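Local structure of fructuronate-tagaturonate epimerase UxaE from Cohnella laeviribosi in complex with 1 glycerol (6IL9) at residues P105-T110 / G369-E374; L373-I378 / R463-R468; G97-I102 / I125-L130; D140-A145 / E153-D158. The protein interconverts tagaturonate and fructuronate, acting as an epimerase built on a TIM barrel that carries a bound zinc ion. One frame throughout, in Å; residues are numbered along the deposited sequence.

Contact 1 (P105-T110 / G369-E374)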
loop_
_atom_site.group_PDB
_atom_site.type_symbol
_atom_site.label_atom_id
_atom_site.label_comp_id
_atom_site.label_asym_id
_atom_site.label_seq_id
_atom_site.Cartn_x
_atom_site.Cartn_y
_atom_site.Cartn_z
ATOM N N PRO A 105 -13.562 -3.994 -3.476
ATOM C CA PRO A 105 -14.655 -4.717 -2.802
ATOM C C PRO A 105 -14.190 -5.941 -2.038
ATOM O O PRO A 105 -14.590 -6.132 -0.881
ATOM C CB PRO A 105 -15.593 -5.082 -3.958
ATOM C CG PRO A 105 -15.333 -4.016 -4.987
ATOM C CD PRO A 105 -13.851 -3.755 -4.903
ATOM N N GLY A 106 -13.352 -6.773 -2.659
ATOM C CA GLY A 106 -12.795 -7.918 -1.952
ATOM C C GLY A 106 -12.028 -7.506 -0.711
ATOM O O GLY A 106 -12.108 -8.168 0.325
ATOM N N HIS A 107 -11.280 -6.399 -0.799
ATOM C CA HIS A 107 -10.559 -5.880 0.363
ATOM C C HIS A 107 -11.513 -5.475 1.473
ATOM O O HIS A 107 -11.283 -5.789 2.647
ATOM C CB HIS A 107 -9.686 -4.698 -0.050
ATOM C CG HIS A 107 -8.414 -5.114 -0.711
ATOM N ND1 HIS A 107 -7.690 -4.282 -1.533
ATOM C CD2 HIS A 107 -7.741 -6.288 -0.672
ATOM C CE1 HIS A 107 -6.615 -4.923 -1.962
ATOM N NE2 HIS A 107 -6.621 -6.140 -1.450
ATOM N N VAL A 108 -12.584 -4.768 1.116
ATOM C CA VAL A 108 -13.592 -4.378 2.098
ATOM C C VAL A 108 -14.235 -5.610 2.732
ATOM O O VAL A 108 -14.419 -5.676 3.955
ATOM C CB VAL A 108 -14.647 -3.472 1.442
ATOM C CG1 VAL A 108 -15.795 -3.245 2.419
ATOM C CG2 VAL A 108 -14.014 -2.153 1.011
ATOM N N GLN A 109 -14.606 -6.596 1.906
ATOM C CA GLN A 109 -15.193 -7.830 2.427
ATOM C C GLN A 109 -14.282 -8.512 3.436
ATOM O O GLN A 109 -14.768 -9.162 4.376
ATOM C CB GLN A 109 -15.506 -8.798 1.281
ATOM C CG GLN A 109 -16.615 -8.315 0.353
ATOM C CD GLN A 109 -16.475 -8.913 -1.024
ATOM O OE1 GLN A 109 -15.707 -9.853 -1.221
ATOM N NE2 GLN A 109 -17.196 -8.359 -1.992
ATOM N N THR A 110 -12.966 -8.366 3.265
ATOM C CA THR A 110 -12.012 -9.016 4.156
ATOM C C THR A 110 -11.926 -8.319 5.510
ATOM O O THR A 110 -11.858 -8.986 6.545
ATOM C CB THR A 110 -10.632 -9.059 3.498
ATOM O OG1 THR A 110 -10.738 -9.716 2.224
ATOM C CG2 THR A 110 -9.642 -9.826 4.392
ATOM N N GLY A 369 1.382 -5.664 -4.305
ATOM C CA GLY A 369 1.565 -6.593 -5.409
ATOM C C GLY A 369 0.927 -7.954 -5.201
ATOM O O GLY A 369 0.574 -8.632 -6.172
ATOM N N THR A 370 0.771 -8.382 -3.944
ATOM C CA THR A 370 0.147 -9.681 -3.705
ATOM C C THR A 370 -1.292 -9.700 -4.201
ATOM O O THR A 370 -1.809 -10.756 -4.572
ATOM C CB THR A 370 0.201 -10.046 -2.220
ATOM O OG1 THR A 370 0.173 -11.471 -2.069
ATOM C CG2 THR A 370 -0.972 -9.427 -1.438
ATOM N N ASN A 371 -1.938 -8.537 -4.242
ATOM C CA ASN A 371 -3.303 -8.456 -4.742
ATOM C C ASN A 371 -3.343 -8.571 -6.262
ATOM O O ASN A 371 -4.308 -9.112 -6.825
ATOM C CB ASN A 371 -3.920 -7.151 -4.231
ATOM C CG ASN A 371 -3.867 -7.060 -2.716
ATOM O OD1 ASN A 371 -4.373 -7.944 -2.024
ATOM N ND2 ASN A 371 -3.235 -6.017 -2.193
ATOM N N TRP A 372 -2.286 -8.090 -6.926
ATOM C CA TRP A 372 -2.101 -8.335 -8.351
ATOM C C TRP A 372 -1.794 -9.809 -8.611
ATOM O O TRP A 372 -2.309 -10.399 -9.567
ATOM C CB TRP A 372 -0.987 -7.410 -8.867
ATOM C CG TRP A 372 -0.052 -7.954 -9.909
ATOM C CD1 TRP A 372 1.229 -8.413 -9.713
ATOM C CD2 TRP A 372 -0.295 -8.039 -11.316
ATOM N NE1 TRP A 372 1.782 -8.804 -10.910
ATOM C CE2 TRP A 372 0.871 -8.572 -11.912
ATOM C CE3 TRP A 372 -1.382 -7.710 -12.132
ATOM C CZ2 TRP A 372 0.972 -8.797 -13.292
ATOM C CZ3 TRP A 372 -1.277 -7.924 -13.500
ATOM C CH2 TRP A 372 -0.111 -8.473 -14.063
ATOM N N LEU A 373 -0.985 -10.440 -7.755
ATOM C CA LEU A 373 -0.690 -11.848 -7.993
ATOM C C LEU A 373 -1.928 -12.723 -7.819
ATOM O O LEU A 373 -2.042 -13.763 -8.477
ATOM C CB LEU A 373 0.436 -12.331 -7.069
ATOM C CG LEU A 373 1.844 -11.827 -7.377
ATOM C CD1 LEU A 373 2.853 -12.452 -6.405
ATOM C CD2 LEU A 373 2.268 -12.111 -8.826
ATOM N N GLU A 374 -2.869 -12.334 -6.951
ATOM C CA GLU A 374 -4.111 -13.102 -6.872
ATOM C C GLU A 374 -4.937 -12.967 -8.142
ATOM O O GLU A 374 -5.638 -13.910 -8.524
ATOM C CB GLU A 374 -4.943 -12.666 -5.673
ATOM C CG GLU A 374 -4.364 -13.119 -4.339
ATOM C CD GLU A 374 -4.151 -14.620 -4.247
ATOM O OE1 GLU A 374 -5.000 -15.403 -4.746
ATOM O OE2 GLU A 374 -3.122 -15.023 -3.654
#
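His107 turns its CG beside its own backbone N (chi1 -79°), which carries the ring away from helix 104-111 and brings NE2 toward Asn371. Asn371 has the same choice of first torsion, CG anti to the carbonyl carbon, and its amide lies within reach of the ring edge although the nearest CA atoms, those of these two residues, are 9.2 Å apart. The pair carries the whole contact, which buries 84 Å². His107 NE2 donates to Asn371 OD1 at 2.9 Å, nearly straight at the hydrogen (170°), and the oxygen sits in the plane of the imidazole. Seen from the amide the bond is less regular: NE2 stands above the carbonyl plane, and ring and amide planes are 74° apart. His107 CE1 also lies 3.6 Å from Asn371 ND2, without a bond. ND2 itself donates to Gly97 O, so both ends of the amide are engaged, which should hold it in one rotation; Leu476 and Ile480 of helix 469-487 pack on the same side chain. Within 105-110, Thr110 OG1 donates to Gly106 O at 2.8 Å. Helix 104-111 follows the first barrel strand and helix 369-382 the eighth, so this single buried bond joins helices at the seam where a TIM barrel closes on itself.

Contact 2 (L373-I378 / R463-R468)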
loop_
_atom_site.group_PDB
_atom_site.type_symbol
_atom_site.label_atom_id
_atom_site.label_comp_id
_atom_site.label_asym_id
_atom_site.label_seq_id
_atom_site.Cartn_x
_atom_site.Cartn_y
_atom_site.Cartn_z
ATOM N N LEU A 373 -0.985 -10.440 -7.755
ATOM C CA LEU A 373 -0.690 -11.848 -7.993
ATOM C C LEU A 373 -1.928 -12.723 -7.819
ATOM O O LEU A 373 -2.042 -13.763 -8.477
ATOM C CB LEU A 373 0.436 -12.331 -7.069
ATOM C CG LEU A 373 1.844 -11.827 -7.377
ATOM C CD1 LEU A 373 2.853 -12.452 -6.405
ATOM C CD2 LEU A 373 2.268 -12.111 -8.826
ATOM N N GLU A 374 -2.869 -12.334 -6.951
ATOM C CA GLU A 374 -4.111 -13.102 -6.872
ATOM C C GLU A 374 -4.937 -12.967 -8.142
ATOM O O GLU A 374 -5.638 -13.910 -8.524
ATOM C CB GLU A 374 -4.943 -12.666 -5.673
ATOM C CG GLU A 374 -4.364 -13.119 -4.339
ATOM C CD GLU A 374 -4.151 -14.620 -4.247
ATOM O OE1 GLU A 374 -5.000 -15.403 -4.746
ATOM O OE2 GLU A 374 -3.122 -15.023 -3.654
ATOM N N ALA A 375 -4.868 -11.813 -8.805
ATOM C CA ALA A 375 -5.539 -11.672 -10.097
ATOM C C ALA A 375 -4.866 -12.544 -11.150
ATOM O O ALA A 375 -5.544 -13.206 -11.953
ATOM C CB ALA A 375 -5.546 -10.200 -10.524
ATOM N N VAL A 376 -3.531 -12.571 -11.145
ATOM C CA VAL A 376 -2.799 -13.453 -12.052
ATOM C C VAL A 376 -3.174 -14.907 -11.798
ATOM O O VAL A 376 -3.356 -15.691 -12.741
ATOM C CB VAL A 376 -1.281 -13.228 -11.907
ATOM C CG1 VAL A 376 -0.509 -14.303 -12.696
ATOM C CG2 VAL A 376 -0.892 -11.840 -12.397
ATOM N N ARG A 377 -3.309 -15.288 -10.523
ATOM C CA ARG A 377 -3.712 -16.652 -10.197
ATOM C C ARG A 377 -5.078 -16.984 -10.795
ATOM O O ARG A 377 -5.290 -18.094 -11.294
ATOM C CB ARG A 377 -3.727 -16.840 -8.682
ATOM C CG ARG A 377 -3.816 -18.285 -8.253
ATOM C CD ARG A 377 -4.350 -18.396 -6.832
ATOM N NE ARG A 377 -3.535 -17.722 -5.815
ATOM C CZ ARG A 377 -2.426 -18.228 -5.274
ATOM N NH1 ARG A 377 -1.957 -19.401 -5.677
ATOM N NH2 ARG A 377 -1.776 -17.552 -4.337
ATOM N N ILE A 378 -6.016 -16.034 -10.767
ATOM C CA ILE A 378 -7.310 -16.274 -11.407
ATOM C C ILE A 378 -7.128 -16.521 -12.903
ATOM O O ILE A 378 -7.802 -17.380 -13.490
ATOM C CB ILE A 378 -8.266 -15.095 -11.150
ATOM C CG1 ILE A 378 -8.653 -15.029 -9.674
ATOM C CG2 ILE A 378 -9.514 -15.207 -12.059
ATOM C CD1 ILE A 378 -9.362 -16.237 -9.153
ATOM N N ARG A 463 -10.912 -8.295 -18.883
ATOM C CA ARG A 463 -12.115 -9.013 -19.279
ATOM C C ARG A 463 -12.273 -10.302 -18.476
ATOM O O ARG A 463 -13.366 -10.597 -17.975
ATOM C CB ARG A 463 -12.067 -9.293 -20.783
ATOM C CG ARG A 463 -13.407 -9.459 -21.461
ATOM C CD ARG A 463 -13.336 -8.958 -22.910
ATOM N NE ARG A 463 -12.208 -9.536 -23.644
ATOM C CZ ARG A 463 -11.296 -8.834 -24.317
ATOM N NH1 ARG A 463 -11.368 -7.509 -24.367
ATOM N NH2 ARG A 463 -10.313 -9.458 -24.954
ATOM N N THR A 464 -11.192 -11.079 -18.313
ATOM C CA THR A 464 -11.352 -12.296 -17.519
ATOM C C THR A 464 -11.567 -11.975 -16.049
ATOM O O THR A 464 -12.319 -12.683 -15.378
ATOM C CB THR A 464 -10.172 -13.263 -17.674
ATOM O OG1 THR A 464 -9.154 -12.964 -16.717
ATOM C CG2 THR A 464 -9.603 -13.239 -19.067
ATOM N N LEU A 465 -10.950 -10.910 -15.532
ATOM C CA LEU A 465 -11.142 -10.614 -14.113
ATOM C C LEU A 465 -12.558 -10.122 -13.835
ATOM O O LEU A 465 -13.108 -10.397 -12.761
ATOM C CB LEU A 465 -10.100 -9.608 -13.626
ATOM C CG LEU A 465 -8.859 -10.223 -12.951
ATOM C CD1 LEU A 465 -9.217 -10.804 -11.586
ATOM C CD2 LEU A 465 -8.272 -11.318 -13.836
ATOM N N SER A 466 -13.173 -9.427 -14.792
ATOM C CA SER A 466 -14.576 -9.054 -14.635
ATOM C C SER A 466 -15.483 -10.283 -14.703
ATOM O O SER A 466 -16.405 -10.426 -13.892
ATOM C CB SER A 466 -14.960 -8.030 -15.702
ATOM O OG SER A 466 -16.320 -7.664 -15.579
ATOM N N GLU A 467 -15.226 -11.188 -15.656
ATOM C CA GLU A 467 -16.006 -12.417 -15.737
ATOM C C GLU A 467 -15.861 -13.256 -14.476
ATOM O O GLU A 467 -16.790 -13.980 -14.106
ATOM C CB GLU A 467 -15.582 -13.230 -16.967
ATOM C CG GLU A 467 -15.923 -12.569 -18.292
ATOM C CD GLU A 467 -15.109 -13.110 -19.467
ATOM O OE1 GLU A 467 -15.271 -12.580 -20.590
ATOM O OE2 GLU A 467 -14.304 -14.055 -19.273
ATOM N N ARG A 468 -14.714 -13.177 -13.804
ATOM C CA ARG A 468 -14.433 -13.986 -12.621
ATOM C C ARG A 468 -14.381 -13.124 -11.362
ATOM O O ARG A 468 -13.615 -13.391 -10.435
ATOM C CB ARG A 468 -13.123 -14.756 -12.783
ATOM C CG ARG A 468 -12.910 -15.390 -14.154
ATOM C CD ARG A 468 -14.051 -16.288 -14.554
ATOM N NE ARG A 468 -14.143 -17.452 -13.687
ATOM C CZ ARG A 468 -14.464 -18.670 -14.111
ATOM N NH1 ARG A 468 -14.712 -18.881 -15.397
ATOM N NH2 ARG A 468 -14.532 -19.677 -13.247
#
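Ile378 and Leu465, with Ala375 beside them, supply most of the 184 Å² buried here, and the side chains meet through aliphatic carbons. Leu465 reaches across from helix 458-467 with an unusual first torsion (chi1 -96°), lying off the staggered positions, that brings its branched end close to helix 369-382. Its two methyls divide the work: CD1 lies 3.9 Å from Ala375 CB, while CD2 rests against the backbone, 3.8 Å from Ala375 O. The CA atoms of Ala375 and Leu465 are only 7.0 Å apart, a spacing that the small alanine side chain permits. One turn further on, Ile378 CB approaches Leu465 CD1 more loosely, at 4.4 Å. Helix 369-382 is the one that follows the eighth strand of the TIM barrel, and here a helix from the C-terminal part of the chain packs against it. Tyr472 of helix 469-487 touches both Ala375 and Leu465. An alanine in place of Leu465 would probably open a gap beside Ala375 and leave Ile378 with less to pack on. Ile378 also meets Arg468: its CG2, anti to the backbone N, comes to 3.7 Å from Arg468 CB and touches only the base of that chain. The arginine bends at its second and third torsions, and its NH2 forms a salt bridge with Asp471. Within 373-378, Arg377 grips Glu374 side-on, NE to OE1 and NH2 to OE2, both at 2.9 Å.

Contact 3 (G97-I102 / I125-L130)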
loop_
_atom_site.group_PDB
_atom_site.type_symbol
_atom_site.label_atom_id
_atom_site.label_comp_id
_atom_site.label_asym_id
_atom_site.label_seq_id
_atom_site.Cartn_x
_atom_site.Cartn_y
_atom_site.Cartn_z
ATOM N N GLY A 97 -2.948 -2.024 -1.101
ATOM C CA GLY A 97 -2.648 -1.433 -2.395
ATOM C C GLY A 97 -3.267 -2.216 -3.540
ATOM O O GLY A 97 -3.308 -3.450 -3.537
ATOM N N ASP A 98 -3.727 -1.482 -4.541
ATOM C CA ASP A 98 -4.464 -2.061 -5.659
ATOM C C ASP A 98 -3.921 -1.440 -6.943
ATOM O O ASP A 98 -4.259 -0.302 -7.282
ATOM C CB ASP A 98 -5.954 -1.810 -5.491
ATOM C CG ASP A 98 -6.779 -2.440 -6.590
ATOM O OD1 ASP A 98 -6.212 -3.156 -7.455
ATOM O OD2 ASP A 98 -8.001 -2.206 -6.587
ATOM N N ARG A 99 -3.087 -2.202 -7.650
ATOM C CA ARG A 99 -2.470 -1.783 -8.901
ATOM C C ARG A 99 -3.447 -1.780 -10.059
ATOM O O ARG A 99 -3.131 -1.215 -11.111
ATOM C CB ARG A 99 -1.301 -2.709 -9.243
ATOM C CG ARG A 99 -0.187 -2.628 -8.249
ATOM C CD ARG A 99 0.818 -3.743 -8.422
ATOM N NE ARG A 99 2.027 -3.451 -7.657
ATOM C CZ ARG A 99 3.100 -4.229 -7.640
ATOM N NH1 ARG A 99 3.109 -5.365 -8.328
ATOM N NH2 ARG A 99 4.156 -3.868 -6.923
ATOM N N LEU A 100 -4.609 -2.397 -9.879
ATOM C CA LEU A 100 -5.562 -2.648 -10.950
ATOM C C LEU A 100 -6.832 -1.834 -10.830
ATOM O O LEU A 100 -7.483 -1.579 -11.847
ATOM C CB LEU A 100 -5.933 -4.136 -10.985
ATOM C CG LEU A 100 -4.758 -5.108 -11.090
ATOM C CD1 LEU A 100 -5.251 -6.537 -10.903
ATOM C CD2 LEU A 100 -4.058 -4.940 -12.438
ATOM N N GLY A 101 -7.209 -1.433 -9.619
ATOM C CA GLY A 101 -8.468 -0.748 -9.429
ATOM C C GLY A 101 -9.688 -1.636 -9.285
ATOM O O GLY A 101 -10.812 -1.110 -9.299
ATOM N N ILE A 102 -9.518 -2.952 -9.141
ATOM C CA ILE A 102 -10.634 -3.889 -9.043
ATOM C C ILE A 102 -10.640 -4.686 -7.745
ATOM O O ILE A 102 -11.494 -5.561 -7.581
ATOM C CB ILE A 102 -10.664 -4.861 -10.241
ATOM C CG1 ILE A 102 -9.397 -5.716 -10.274
ATOM C CG2 ILE A 102 -10.861 -4.100 -11.544
ATOM C CD1 ILE A 102 -9.422 -6.822 -11.348
ATOM N N ILE A 125 4.411 6.292 -6.334
ATOM C CA ILE A 125 4.658 7.067 -7.547
ATOM C C ILE A 125 5.133 6.156 -8.671
ATOM O O ILE A 125 4.706 6.290 -9.825
ATOM C CB ILE A 125 5.673 8.192 -7.257
ATOM C CG1 ILE A 125 5.065 9.228 -6.317
ATOM C CG2 ILE A 125 6.120 8.849 -8.545
ATOM C CD1 ILE A 125 3.893 9.977 -6.923
ATOM N N ARG A 126 6.013 5.200 -8.347
ATOM C CA ARG A 126 6.479 4.245 -9.345
ATOM C C ARG A 126 5.340 3.373 -9.862
ATOM O O ARG A 126 5.248 3.107 -11.063
ATOM C CB ARG A 126 7.589 3.373 -8.754
ATOM C CG ARG A 126 7.962 2.179 -9.626
ATOM C CD ARG A 126 9.271 1.576 -9.182
ATOM N NE ARG A 126 10.354 2.548 -9.296
ATOM C CZ ARG A 126 11.347 2.662 -8.419
ATOM N NH1 ARG A 126 11.393 1.859 -7.362
ATOM N NH2 ARG A 126 12.289 3.580 -8.600
ATOM N N GLU A 127 4.465 2.909 -8.966
ATOM C CA GLU A 127 3.332 2.098 -9.405
ATOM C C GLU A 127 2.420 2.871 -10.348
ATOM O O GLU A 127 1.907 2.310 -11.321
ATOM C CB GLU A 127 2.542 1.609 -8.198
ATOM C CG GLU A 127 3.135 0.391 -7.542
ATOM C CD GLU A 127 2.485 0.078 -6.207
ATOM O OE1 GLU A 127 2.388 0.987 -5.346
ATOM O OE2 GLU A 127 2.069 -1.086 -6.016
ATOM N N LEU A 128 2.175 4.151 -10.056
ATOM C CA LEU A 128 1.386 4.968 -10.974
ATOM C C LEU A 128 2.064 5.063 -12.333
ATOM O O LEU A 128 1.410 4.935 -13.373
ATOM C CB LEU A 128 1.180 6.367 -10.403
ATOM C CG LEU A 128 0.387 6.479 -9.102
ATOM C CD1 LEU A 128 0.354 7.933 -8.650
ATOM C CD2 LEU A 128 -1.019 5.912 -9.281
ATOM N N ALA A 129 3.380 5.281 -12.339
ATOM C CA ALA A 129 4.109 5.434 -13.595
ATOM C C ALA A 129 4.122 4.140 -14.401
ATOM O O ALA A 129 3.990 4.165 -15.631
ATOM C CB ALA A 129 5.534 5.908 -13.305
ATOM N N LEU A 130 4.271 2.997 -13.732
ATOM C CA LEU A 130 4.339 1.719 -14.429
ATOM C C LEU A 130 2.979 1.219 -14.893
ATOM O O LEU A 130 2.922 0.381 -15.800
ATOM C CB LEU A 130 4.989 0.659 -13.532
ATOM C CG LEU A 130 6.478 0.837 -13.206
ATOM C CD1 LEU A 130 7.038 -0.383 -12.486
ATOM C CD2 LEU A 130 7.264 1.116 -14.477
HETATM O O HOH W 1 4.261 -2.077 -4.437
#
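Arg99 NE donates to Glu127 OE2 in a salt bridge of 2.9 Å that is almost perfectly straight (177° at the hydrogen). The oxygen lies at the edge of the guanidinium, in its plane, and receives the bond on its anti lone pair; the guanidinium and carboxylate planes are 85° apart, and with the anti lone pair in use the arginine bonds to OE2 and not to OE1. A water braces the pair, accepting from Arg99 NH2 at 3.1 Å and giving a weak bond to Glu127 OE2. Glu127 OE1 accepts from Ser124 N at the start of helix 125-131, as the glutamate does in a capping box. Arg99 NH1 is taken by His439 O, and Tyr442 adds a cation-pi contact. Both segments stand at the C-terminal ends of barrel strands, 97-102 after the first and 125-130 after the second, the rim where TIM-barrel enzymes keep their active sites; a bound glycerol lies about 5 Å and the zinc ion about 9 Å from the Glu127 side chain. The loop is shaped by an Asx turn in which Asp98 OD1 accepts from Leu100 N at 3.0 Å, with a weak second bond from Gly101 N. Around the polar centre, the arginine chain runs extended from CG to NE, which carries the guanidinium out to the carboxylate; Arg99 CG also lies 3.5 Å from Glu127 OE2. Trp372 and Tyr405 pack against the arginine, and Ala368 against the glutamate.

Contact 4 (D140-A145 / E153-D158)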
loop_
_atom_site.group_PDB
_atom_site.type_symbol
_atom_site.label_atom_id
_atom_site.label_comp_id
_atom_site.label_asym_id
_atom_site.label_seq_id
_atom_site.Cartn_x
_atom_site.Cartn_y
_atom_site.Cartn_z
ATOM N N ASP A 140 -10.699 7.016 -6.314
ATOM C CA ASP A 140 -11.982 6.656 -6.928
ATOM C C ASP A 140 -12.335 5.205 -6.623
ATOM O O ASP A 140 -13.454 4.897 -6.198
ATOM C CB ASP A 140 -11.949 6.829 -8.456
ATOM C CG ASP A 140 -11.953 8.288 -8.921
ATOM O OD1 ASP A 140 -12.283 9.216 -8.146
ATOM O OD2 ASP A 140 -11.625 8.496 -10.115
ATOM N N ALA A 141 -11.385 4.295 -6.866
ATOM C CA ALA A 141 -11.663 2.871 -6.705
ATOM C C ALA A 141 -12.006 2.540 -5.258
ATOM O O ALA A 141 -12.920 1.755 -4.994
ATOM C CB ALA A 141 -10.466 2.043 -7.186
ATOM N N ALA A 142 -11.296 3.158 -4.301
ATOM C CA ALA A 142 -11.585 2.911 -2.889
ATOM C C ALA A 142 -12.942 3.473 -2.477
ATOM O O ALA A 142 -13.682 2.826 -1.727
ATOM C CB ALA A 142 -10.482 3.514 -2.012
ATOM N N ALA A 143 -13.280 4.682 -2.939
ATOM C CA ALA A 143 -14.559 5.282 -2.570
ATOM C C ALA A 143 -15.723 4.475 -3.122
ATOM O O ALA A 143 -16.726 4.256 -2.430
ATOM C CB ALA A 143 -14.636 6.728 -3.075
ATOM N N TYR A 144 -15.615 4.036 -4.370
ATOM C CA TYR A 144 -16.687 3.237 -4.945
ATOM C C TYR A 144 -16.775 1.873 -4.280
ATOM O O TYR A 144 -17.864 1.292 -4.191
ATOM C CB TYR A 144 -16.472 3.105 -6.449
ATOM C CG TYR A 144 -16.944 4.301 -7.250
ATOM C CD1 TYR A 144 -18.269 4.714 -7.196
ATOM C CD2 TYR A 144 -16.071 5.001 -8.067
ATOM C CE1 TYR A 144 -18.711 5.795 -7.936
ATOM C CE2 TYR A 144 -16.505 6.097 -8.807
ATOM C CZ TYR A 144 -17.823 6.475 -8.740
ATOM O OH TYR A 144 -18.249 7.552 -9.490
ATOM N N ALA A 145 -15.645 1.350 -3.804
ATOM C CA ALA A 145 -15.649 0.063 -3.124
ATOM C C ALA A 145 -16.427 0.125 -1.815
ATOM O O ALA A 145 -17.236 -0.763 -1.526
ATOM C CB ALA A 145 -14.217 -0.399 -2.869
ATOM N N GLU A 153 -17.453 2.309 8.119
ATOM C CA GLU A 153 -16.535 2.451 9.242
ATOM C C GLU A 153 -15.350 3.360 8.946
ATOM O O GLU A 153 -14.661 3.766 9.885
ATOM C CB GLU A 153 -16.014 1.079 9.676
ATOM C CG GLU A 153 -16.999 0.283 10.510
ATOM C CD GLU A 153 -18.209 -0.151 9.724
ATOM O OE1 GLU A 153 -18.034 -0.679 8.604
ATOM O OE2 GLU A 153 -19.343 0.035 10.222
ATOM N N GLY A 154 -15.084 3.671 7.691
ATOM C CA GLY A 154 -13.996 4.572 7.343
ATOM C C GLY A 154 -12.827 3.851 6.696
ATOM O O GLY A 154 -12.457 2.739 7.089
ATOM N N TYR A 155 -12.228 4.497 5.702
ATOM C CA TYR A 155 -11.041 3.973 5.040
ATOM C C TYR A 155 -10.044 5.105 4.848
ATOM O O TYR A 155 -10.411 6.283 4.814
ATOM C CB TYR A 155 -11.374 3.325 3.678
ATOM C CG TYR A 155 -11.694 4.338 2.604
ATOM C CD1 TYR A 155 -12.984 4.831 2.457
ATOM C CD2 TYR A 155 -10.708 4.797 1.731
ATOM C CE1 TYR A 155 -13.276 5.773 1.483
ATOM C CE2 TYR A 155 -10.989 5.734 0.770
ATOM C CZ TYR A 155 -12.275 6.217 0.651
ATOM O OH TYR A 155 -12.541 7.153 -0.321
ATOM N N GLY A 156 -8.775 4.729 4.711
ATOM C CA GLY A 156 -7.709 5.687 4.505
ATOM C C GLY A 156 -7.114 5.675 3.110
ATOM O O GLY A 156 -7.313 4.731 2.342
ATOM N N ALA A 157 -6.360 6.721 2.780
ATOM C CA ALA A 157 -5.694 6.856 1.488
ATOM C C ALA A 157 -4.259 7.302 1.721
ATOM O O ALA A 157 -4.029 8.360 2.320
ATOM C CB ALA A 157 -6.426 7.865 0.588
ATOM N N ASP A 158 -3.303 6.505 1.237
ATOM C CA ASP A 158 -1.880 6.657 1.517
ATOM C C ASP A 158 -1.149 7.072 0.246
ATOM O O ASP A 158 -1.200 6.364 -0.768
ATOM C CB ASP A 158 -1.327 5.333 2.064
ATOM C CG ASP A 158 0.172 5.346 2.329
ATOM O OD1 ASP A 158 0.811 6.421 2.412
ATOM O OD2 ASP A 158 0.708 4.225 2.486
#
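Tyr155 packs on Ala142 and Ala143 within a beta-alpha-beta unit of the TIM barrel, in which helix 135-149 lies in the connection between the parallel strands 117-124 and 156-162. Just before the tyrosine, Gly154 takes a positive phi (108°), a backbone shape that would jam a side chain against the preceding carbonyl. Tyr155 then points to the helix, its CG placed between the backbone N and the carbonyl carbon (chi1 74°). The ring's CE2 lies 3.6 Å from Ala142 CB, and Ala142 C sits over one face, so the aromatic lies close against the helix backbone. Its OH is hydrogen-bonded to Thr82 O, which satisfies this buried hydroxyl. A phenylalanine at Tyr155 would probably keep the touch on Ala142 but leave the Thr82 carbonyl without its mate. Leu120, Ile139, Val146 and Pro84 also touch the tyrosine. Past Gly156, Ala157 also points to the helix side and packs on Ile139. The outermost touch of the ring on 140-145 is made by the hydroxyl, with Tyr155 OH 3.5 Å from Ala143 CB.

In the fold
From the N terminus, contact 3 opens first, at the loop after barrel strand 93-96, and closes a short loop, holding helix 104-111 and strand 117-124, onto helix 125-131. Before it closes, contact 1 has opened on helix 104-111; it ends on helix 369-382, so the two cross, and Asn371 ND2 to Gly97 O joins them. Contact 4, a local helix-to-strand contact closing seven intervening residues, falls wholly within the long span of contact 1 and touches it where Ala145 meets Pro105. Contact 2 starts where contact 1 ends, sharing Leu373 and Glu374, and closes 84 intervening residues onto helix 458-467. Leu100 and Ile102 pack against it, tying the rim loop to the C-terminal helices.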